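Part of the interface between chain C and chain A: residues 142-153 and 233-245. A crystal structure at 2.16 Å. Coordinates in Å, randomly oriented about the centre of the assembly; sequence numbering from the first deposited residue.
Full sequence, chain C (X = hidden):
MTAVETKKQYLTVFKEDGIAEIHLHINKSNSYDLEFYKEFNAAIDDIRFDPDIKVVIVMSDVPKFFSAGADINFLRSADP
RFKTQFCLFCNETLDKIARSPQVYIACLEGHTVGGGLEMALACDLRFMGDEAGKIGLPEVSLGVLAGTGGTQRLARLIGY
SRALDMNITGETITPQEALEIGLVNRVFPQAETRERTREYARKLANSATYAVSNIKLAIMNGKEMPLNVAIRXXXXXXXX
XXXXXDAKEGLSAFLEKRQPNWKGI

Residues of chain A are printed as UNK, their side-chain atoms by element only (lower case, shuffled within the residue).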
ATOM      1  N   LEU C 142       5.996  12.772 -29.469  1.00 27.78           N
ATOM      2  CA  LEU C 142       5.777  14.214 -29.399  1.00 24.09           C
ATOM      3  C   LEU C 142       6.599  14.832 -28.263  1.00 27.48           C
ATOM      4  O   LEU C 142       6.450  16.014 -27.938  1.00 23.99           O
ATOM      5  CB  LEU C 142       4.291  14.512 -29.190  1.00 23.59           C
ATOM      6  CG  LEU C 142       3.336  13.978 -30.265  1.00 28.45           C
ATOM      7  CD1 LEU C 142       1.900  14.360 -29.921  1.00 31.76           C
ATOM      8  CD2 LEU C 142       3.723  14.542 -31.616  1.00 31.58           C
ATOM      9  N   GLY C 143       7.470  14.026 -27.661  1.00 21.12           N
ATOM     10  CA  GLY C 143       8.295  14.527 -26.577  1.00 23.95           C
ATOM     11  C   GLY C 143       7.588  14.559 -25.235  1.00 20.34           C
ATOM     12  O   GLY C 143       8.076  15.183 -24.297  1.00 23.29           O
ATOM     13  N   VAL C 144       6.437  13.897 -25.145  1.00 21.98           N
ATOM     14  CA  VAL C 144       5.673  13.831 -23.900  1.00 22.47           C
ATOM     15  C   VAL C 144       5.256  12.382 -23.643  1.00 24.34           C
ATOM     16  O   VAL C 144       5.570  11.494 -24.435  1.00 25.54           O
ATOM     17  CB  VAL C 144       4.405  14.716 -23.957  1.00 22.02           C
ATOM     18  CG1 VAL C 144       4.799  16.169 -24.155  1.00 21.99           C
ATOM     19  CG2 VAL C 144       3.491  14.249 -25.085  1.00 19.96           C
ATOM     20  N   LEU C 145       4.560  12.144 -22.535  1.00 20.96           N
ATOM     21  CA  LEU C 145       4.109  10.800 -22.200  1.00 20.90           C
ATOM     22  C   LEU C 145       2.597  10.762 -22.053  1.00 20.52           C
ATOM     23  O   LEU C 145       1.942  11.803 -22.058  1.00 19.59           O
ATOM     24  CB  LEU C 145       4.784  10.318 -20.902  1.00 20.55           C
ATOM     25  CG  LEU C 145       4.700  11.175 -19.629  1.00 20.86           C
ATOM     26  CD1 LEU C 145       3.267  11.255 -19.129  1.00 18.34           C
ATOM     27  CD2 LEU C 145       5.588  10.560 -18.548  1.00 17.46           C
ATOM     28  N   ALA C 146       2.042   9.559 -21.937  1.00 19.73           N
ATOM     29  CA  ALA C 146       0.602   9.406 -21.765  1.00 20.87           C
ATOM     30  C   ALA C 146       0.277   9.839 -20.335  1.00 22.48           C
ATOM     31  O   ALA C 146       0.236   9.015 -19.419  1.00 21.80           O
ATOM     32  CB  ALA C 146       0.201   7.954 -21.991  1.00 17.35           C
ATOM     33  N   GLY C 147       0.045  11.139 -20.162  1.00 25.17           N
ATOM     34  CA  GLY C 147      -0.231  11.697 -18.850  1.00 20.79           C
ATOM     35  C   GLY C 147      -1.665  11.739 -18.370  1.00 23.19           C
ATOM     36  O   GLY C 147      -1.991  12.497 -17.455  1.00 27.47           O
ATOM     37  N   THR C 148      -2.535  10.946 -18.977  1.00 24.31           N
ATOM     38  CA  THR C 148      -3.923  10.911 -18.536  1.00 24.50           C
ATOM     39  C   THR C 148      -4.153   9.515 -17.971  1.00 22.45           C
ATOM     40  O   THR C 148      -5.122   8.844 -18.317  1.00 17.08           O
ATOM     41  CB  THR C 148      -4.909  11.166 -19.696  1.00 30.51           C
ATOM     42  OG1 THR C 148      -4.399  12.202 -20.546  1.00 31.79           O
ATOM     43  CG2 THR C 148      -6.256  11.612 -19.146  1.00 26.33           C
ATOM     44  N   GLY C 149      -3.227   9.085 -17.115  1.00 20.65           N
ATOM     45  CA  GLY C 149      -3.317   7.775 -16.496  1.00 19.61           C
ATOM     46  C   GLY C 149      -2.885   6.627 -17.388  1.00 21.75           C
ATOM     47  O   GLY C 149      -2.866   5.472 -16.956  1.00 23.34           O
ATOM     48  N   GLY C 150      -2.524   6.940 -18.630  1.00 20.05           N
ATOM     49  CA  GLY C 150      -2.108   5.911 -19.566  1.00 13.87           C
ATOM     50  C   GLY C 150      -0.931   5.045 -19.139  1.00 18.57           C
ATOM     51  O   GLY C 150      -0.976   3.821 -19.281  1.00 16.29           O
ATOM     52  N   THR C 151       0.129   5.662 -18.624  1.00 18.46           N
ATOM     53  CA  THR C 151       1.293   4.890 -18.209  1.00 16.65           C
ATOM     54  C   THR C 151       0.969   3.984 -17.024  1.00 17.31           C
ATOM     55  O   THR C 151       1.444   2.853 -16.955  1.00 21.21           O
ATOM     56  CB  THR C 151       2.483   5.799 -17.830  1.00 17.71           C
ATOM     57  OG1 THR C 151       2.238   6.421 -16.562  1.00 18.92           O
ATOM     58  CG2 THR C 151       2.678   6.880 -18.891  1.00 15.46           C
ATOM     59  N   GLN C 152       0.140   4.476 -16.109  1.00 17.20           N
ATOM     60  CA  GLN C 152      -0.224   3.715 -14.915  1.00 14.53           C
ATOM     61  C   GLN C 152      -1.298   2.657 -15.143  1.00 14.50           C
ATOM     62  O   GLN C 152      -1.208   1.549 -14.613  1.00 12.32           O
ATOM     63  CB  GLN C 152      -0.675   4.671 -13.810  1.00 11.70           C
ATOM     64  CG  GLN C 152       0.384   5.679 -13.424  1.00 12.44           C
ATOM     65  CD  GLN C 152       1.715   5.025 -13.116  1.00 14.01           C
ATOM     66  OE1 GLN C 152       1.824   4.204 -12.201  1.00 12.19           O
ATOM     67  NE2 GLN C 152       2.738   5.380 -13.887  1.00 16.09           N
ATOM     68  N   ARG C 153      -2.318   2.991 -15.924  1.00 12.10           N
ATOM     69  CA  ARG C 153      -3.375   2.029 -16.177  1.00 12.90           C
ATOM     70  C   ARG C 153      -2.913   0.932 -17.124  1.00 13.23           C
ATOM     71  O   ARG C 153      -3.307  -0.221 -16.971  1.00 10.72           O
ATOM     72  CB  ARG C 153      -4.630   2.727 -16.725  1.00 14.98           C
ATOM     73  CG  ARG C 153      -5.334   3.624 -15.705  1.00 10.72           C
ATOM     74  CD  ARG C 153      -6.812   3.799 -16.041  1.00 16.41           C
ATOM     75  NE  ARG C 153      -7.544   4.500 -14.989  1.00 14.28           N
ATOM     76  CZ  ARG C 153      -7.540   5.818 -14.815  1.00 15.38           C
ATOM     77  NH1 ARG C 153      -8.232   6.357 -13.821  1.00 14.90           N
ATOM     78  NH2 ARG C 153      -6.862   6.602 -15.640  1.00 17.36           N
TER
ATOM     79  N   UNK A 233       2.201  11.131  -9.597  1.00 16.09           N
ATOM     80  CA  UNK A 233       3.636  10.980  -9.845  1.00 16.07           C
ATOM     81  C   UNK A 233       3.871  11.097 -11.350  1.00 16.03           C
ATOM     82  O   UNK A 233       4.828  11.726 -11.808  1.00 14.93           O
ATOM     83  c   UNK A 233       7.924   9.593  -9.476  1.00  9.21           C
ATOM     84  o   UNK A 233       9.435   8.008 -10.452  1.00 18.01           O
ATOM     85  c   UNK A 233       5.525   9.222  -9.646  1.00 14.06           C
ATOM     86  c   UNK A 233       7.090   7.651 -10.624  1.00 12.76           C
ATOM     87  c   UNK A 233       6.610   9.988  -9.212  1.00 20.42           C
ATOM     88  c   UNK A 233       8.151   8.422 -10.182  1.00 16.95           C
ATOM     89  c   UNK A 233       4.098   9.615  -9.317  1.00 12.50           C
ATOM     90  c   UNK A 233       5.790   8.052 -10.356  1.00 14.02           C
ATOM     91  N   UNK A 234       2.970  10.488 -12.111  1.00 21.13           N
ATOM     92  CA  UNK A 234       3.026  10.517 -13.564  1.00 18.14           C
ATOM     93  C   UNK A 234       2.809  11.945 -14.049  1.00 20.77           C
ATOM     94  O   UNK A 234       3.395  12.368 -15.046  1.00 21.66           O
ATOM     95  o   UNK A 234      -0.840   9.798 -16.015  1.00 26.66           O
ATOM     96  c   UNK A 234       0.239   9.165 -15.941  1.00 28.96           C
ATOM     97  o   UNK A 234       0.328   7.936 -16.156  1.00 22.85           O
ATOM     98  c   UNK A 234       1.494   9.929 -15.550  1.00 27.17           C
ATOM     99  c   UNK A 234       1.939   9.606 -14.130  1.00 20.02           C
ATOM    100  N   UNK A 235       1.968  12.683 -13.331  1.00 24.00           N
ATOM    101  CA  UNK A 235       1.673  14.056 -13.704  1.00 19.86           C
ATOM    102  C   UNK A 235       2.840  15.000 -13.506  1.00 21.48           C
ATOM    103  O   UNK A 235       2.983  15.968 -14.248  1.00 22.46           O
ATOM    104  N   UNK A 236       3.665  14.734 -12.497  1.00 20.70           N
ATOM    105  CA  UNK A 236       4.822  15.579 -12.232  1.00 19.43           C
ATOM    106  C   UNK A 236       5.897  15.293 -13.272  1.00 23.14           C
ATOM    107  O   UNK A 236       6.608  16.202 -13.710  1.00 17.85           O
ATOM    108  c   UNK A 236       4.414  15.701  -9.704  1.00 28.71           C
ATOM    109  o   UNK A 236       2.499  17.122  -9.805  1.00 35.79           O
ATOM    110  c   UNK A 236       3.742  17.054  -9.925  1.00 37.50           C
ATOM    111  o   UNK A 236       4.450  18.046 -10.214  1.00 30.22           O
ATOM    112  c   UNK A 236       5.372  15.327 -10.825  1.00 25.84           C
ATOM    113  N   UNK A 237       6.014  14.027 -13.664  1.00 18.96           N
ATOM    114  CA  UNK A 237       6.984  13.638 -14.675  1.00 22.70           C
ATOM    115  C   UNK A 237       6.570  14.281 -15.996  1.00 26.17           C
ATOM    116  O   UNK A 237       7.418  14.710 -16.783  1.00 24.89           O
ATOM    117  c   UNK A 237       7.772  11.380 -13.688  1.00 23.11           C
ATOM    118  c   UNK A 237       9.277  11.447 -13.932  1.00 19.55           C
ATOM    119  c   UNK A 237       7.031  12.115 -14.811  1.00 17.98           C
ATOM    120  c   UNK A 237       7.295   9.943 -13.602  1.00 23.86           C
ATOM    121  N   UNK A 238       5.260  14.352 -16.227  1.00 24.76           N
ATOM    122  CA  UNK A 238       4.727  14.965 -17.441  1.00 25.02           C
ATOM    123  C   UNK A 238       4.966  16.474 -17.384  1.00 24.62           C
ATOM    124  O   UNK A 238       5.229  17.108 -18.405  1.00 24.15           O
ATOM    125  c   UNK A 238       2.814  14.509 -20.072  1.00 23.92           C
ATOM    126  n   UNK A 238       1.730  14.074 -20.709  1.00 20.02           N
ATOM    127  c   UNK A 238       2.576  15.313 -18.808  1.00 22.96           C
ATOM    128  c   UNK A 238       3.229  14.691 -17.569  1.00 23.46           C
ATOM    129  o   UNK A 238       3.955  14.283 -20.474  1.00 22.97           O
ATOM    130  N   UNK A 239       4.866  17.048 -16.189  1.00 21.61           N
ATOM    131  CA  UNK A 239       5.097  18.477 -16.028  1.00 25.13           C
ATOM    132  C   UNK A 239       6.513  18.790 -16.502  1.00 29.02           C
ATOM    133  O   UNK A 239       6.733  19.745 -17.241  1.00 27.33           O
ATOM    134  c   UNK A 239       3.478  19.131 -14.182  1.00 21.77           C
ATOM    135  o   UNK A 239       3.128  19.135 -13.001  1.00 20.83           O
ATOM    136  n   UNK A 239       2.630  19.345 -15.179  1.00 16.59           N
ATOM    137  c   UNK A 239       4.930  18.889 -14.562  1.00 19.92           C
ATOM    138  N   UNK A 240       7.472  17.973 -16.079  1.00 25.67           N
ATOM    139  CA  UNK A 240       8.860  18.166 -16.480  1.00 26.60           C
ATOM    140  C   UNK A 240       8.992  18.090 -17.999  1.00 27.75           C
ATOM    141  O   UNK A 240       9.768  18.833 -18.600  1.00 25.94           O
ATOM    142  c   UNK A 240      10.440  16.105 -13.631  1.00 18.04           C
ATOM    143  c   UNK A 240      10.032  17.378 -14.341  1.00 15.64           C
ATOM    144  c   UNK A 240      11.122  18.432 -14.241  1.00 14.96           C
ATOM    145  c   UNK A 240       9.750  17.110 -15.819  1.00 21.23           C
ATOM    146  N   UNK A 241       8.224  17.196 -18.615  1.00 25.29           N
ATOM    147  CA  UNK A 241       8.259  17.030 -20.065  1.00 25.28           C
ATOM    148  C   UNK A 241       7.618  18.209 -20.795  1.00 28.97           C
ATOM    149  O   UNK A 241       8.072  18.587 -21.874  1.00 33.14           O
ATOM    150  c   UNK A 241       7.634  13.243 -20.439  1.00 14.22           C
ATOM    151  c   UNK A 241       8.442  14.489 -20.732  1.00 23.33           C
ATOM    152  c   UNK A 241       7.566  15.722 -20.463  1.00 22.59           C
ATOM    153  c   UNK A 241       9.723  14.522 -19.909  1.00 22.33           C
ATOM    154  N   UNK A 242       6.570  18.789 -20.215  1.00 27.23           N
ATOM    155  CA  UNK A 242       5.910  19.932 -20.841  1.00 27.97           C
ATOM    156  C   UNK A 242       6.840  21.129 -20.818  1.00 28.34           C
ATOM    157  O   UNK A 242       6.708  22.035 -21.638  1.00 29.98           O
ATOM    158  c   UNK A 242       4.611  20.314 -20.117  1.00 27.08           C
ATOM    159  c   UNK A 242       1.355  18.381 -19.856  1.00 25.96           C
ATOM    160  c   UNK A 242       2.146  18.225 -22.119  1.00 27.72           C
ATOM    161  c   UNK A 242       1.194  17.923 -21.157  1.00 26.84           C
ATOM    162  c   UNK A 242       3.257  18.990 -21.777  1.00 32.65           C
ATOM    163  c   UNK A 242       3.431  19.455 -20.477  1.00 30.06           C
ATOM    164  c   UNK A 242       2.471  19.144 -19.524  1.00 25.92           C
ATOM    165  N   UNK A 243       7.775  21.132 -19.873  1.00 27.43           N
ATOM    166  CA  UNK A 243       8.723  22.232 -19.752  1.00 29.52           C
ATOM    167  C   UNK A 243      10.042  21.994 -20.484  1.00 31.06           C
ATOM    168  O   UNK A 243      10.929  22.844 -20.444  1.00 34.74           O
ATOM    169  c   UNK A 243       7.939  23.297 -17.529  1.00 30.60           C
ATOM    170  n   UNK A 243       5.772  23.103 -16.337  1.00 38.11           N
ATOM    171  c   UNK A 243       9.025  22.531 -18.278  1.00 30.09           C
ATOM    172  c   UNK A 243       6.012  23.840 -15.259  1.00 33.66           C
ATOM    173  c   UNK A 243       6.800  22.392 -17.093  1.00 41.18           C
ATOM    174  n   UNK A 243       7.250  23.970 -14.802  1.00 35.51           N
ATOM    175  n   UNK A 243       5.013  24.454 -14.642  1.00 38.30           N
ATOM    176  N   UNK A 244      10.180  20.851 -21.152  1.00 29.46           N
ATOM    177  CA  UNK A 244      11.423  20.555 -21.859  1.00 30.95           C
ATOM    178  C   UNK A 244      11.424  21.121 -23.274  1.00 35.37           C
ATOM    179  O   UNK A 244      10.388  21.548 -23.788  1.00 35.08           O
ATOM    180  o   UNK A 244      10.808  18.408 -22.859  1.00 25.55           O
ATOM    181  c   UNK A 244      11.668  19.042 -21.922  1.00 28.76           C
ATOM    182  N   UNK A 245      12.595  21.109 -23.902  1.00 39.00           N
ATOM    183  CA  UNK A 245      12.741  21.620 -25.256  1.00 40.79           C
ATOM    184  C   UNK A 245      12.245  20.607 -26.278  1.00 39.38           C
ATOM    185  O   UNK A 245      11.676  20.976 -27.305  1.00 42.10           O
ATOM    186  o   UNK A 245      16.648  23.541 -25.990  1.00 75.19           O
ATOM    187  c   UNK A 245      16.188  23.382 -24.839  1.00 69.49           C
ATOM    188  c   UNK A 245      14.205  21.972 -25.524  1.00 47.21           C
ATOM    189  c   UNK A 245      14.703  23.134 -24.680  1.00 61.11           C
ATOM    190  o   UNK A 245      16.894  23.426 -23.809  1.00 72.18           O
TER
HETATM  191  O   HOH W   1      10.709  15.768 -23.788  1.00 27.15           O

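Position 233 has one carbon leading to a ring of six carbons that bears one oxygen. The side chain makes no contact with the stretch of chain C. It is Y233(A).

Position 234 has three side-chain carbons, the third carrying two oxygens. CB points toward chain C, and both oxygens reach backbone amides there. This is a carboxylate on a three-carbon chain, E234(A). Its OE2 accepts from N of G149(C) at 2.7 Å. Its OE1 accepts from OG1 of T151(C) at 2.5 Å, which is very short. Weak bonds run to the same OE1 from N of T151(C) at 3.4 Å and N of Q152(C) at 3.5 Å. The carboxylate thus sits at the start of the helix of chain C, where it accepts from the N-cap amide of G149(C) and, weakly, from two amides of the first turn.

Position 235 has no side-chain atoms. It is G235(A). Its CA lies 6.0 Å from CA of G147(C).

Position 236 has three carbons, the third carrying two oxygens. It is out of reach of this stretch of chain C. It is E236(A).

Position 237 has four carbons, forked at the second. Its CB comes within 4.3 Å of CD2 of L145(C). It is L237(A).

Position 238 has three carbons, the third carrying one oxygen and one nitrogen. CB points sideways, but the end comes nearer to chain C. The oxygen faces the amide of L145(C) and the nitrogen faces its carbonyl. It is Q238(A). N of L145(C) donates to OE1 of Q238(A) at 3.0 Å, almost straight at 173°. NE2 of Q238(A) donates to O of L145(C) at 2.6 Å. The side-chain amide therefore reads both backbone polar groups of one residue.

Position 239 has two carbons, the second carrying one oxygen and one nitrogen. It does not touch this stretch of chain C. It is N239(A).

Position 240 has four carbons, forked at the second, and is out of reach. It is L240(A).

Position 241 has the same composition and fork, but CB points toward chain C and its end packs on L145(C). It is L241(A). Its CD2 lies 3.7 Å from CG of L145(C).

Position 242 has one carbon and a bare ring of six, and the ring meets V144(C). It is F242(A). Its CE1 is 3.9 Å from CG1 of V144(C).

Position 243 has three carbons, a nitrogen, then a carbon with two more nitrogens. It is out of reach. It is R243(A).

Position 244 has one carbon and one oxygen, and the oxygen reaches G143(C) through water 1. It is S244(A). Water 1 donates to its OG at 2.8 Å and to O of G143(C) at 2.7 Å, bridging the chains.

Position 245 has three carbons, the third carrying two oxygens. It is out of reach and is E245(A).

The contact joins polar anchors to an apolar patch. E234(A) and Q238(A), one helical turn apart, bind the loop backbone and helix start of chain C. L237(A), L241(A) and F242(A) pack on L145(C) and V144(C). G147(C) leaves room for the amide: a CB there would lie 2.5 Å from NE2 of Q238(A), a clash.

Chain A 233-245: YEGELQNLLFRSE
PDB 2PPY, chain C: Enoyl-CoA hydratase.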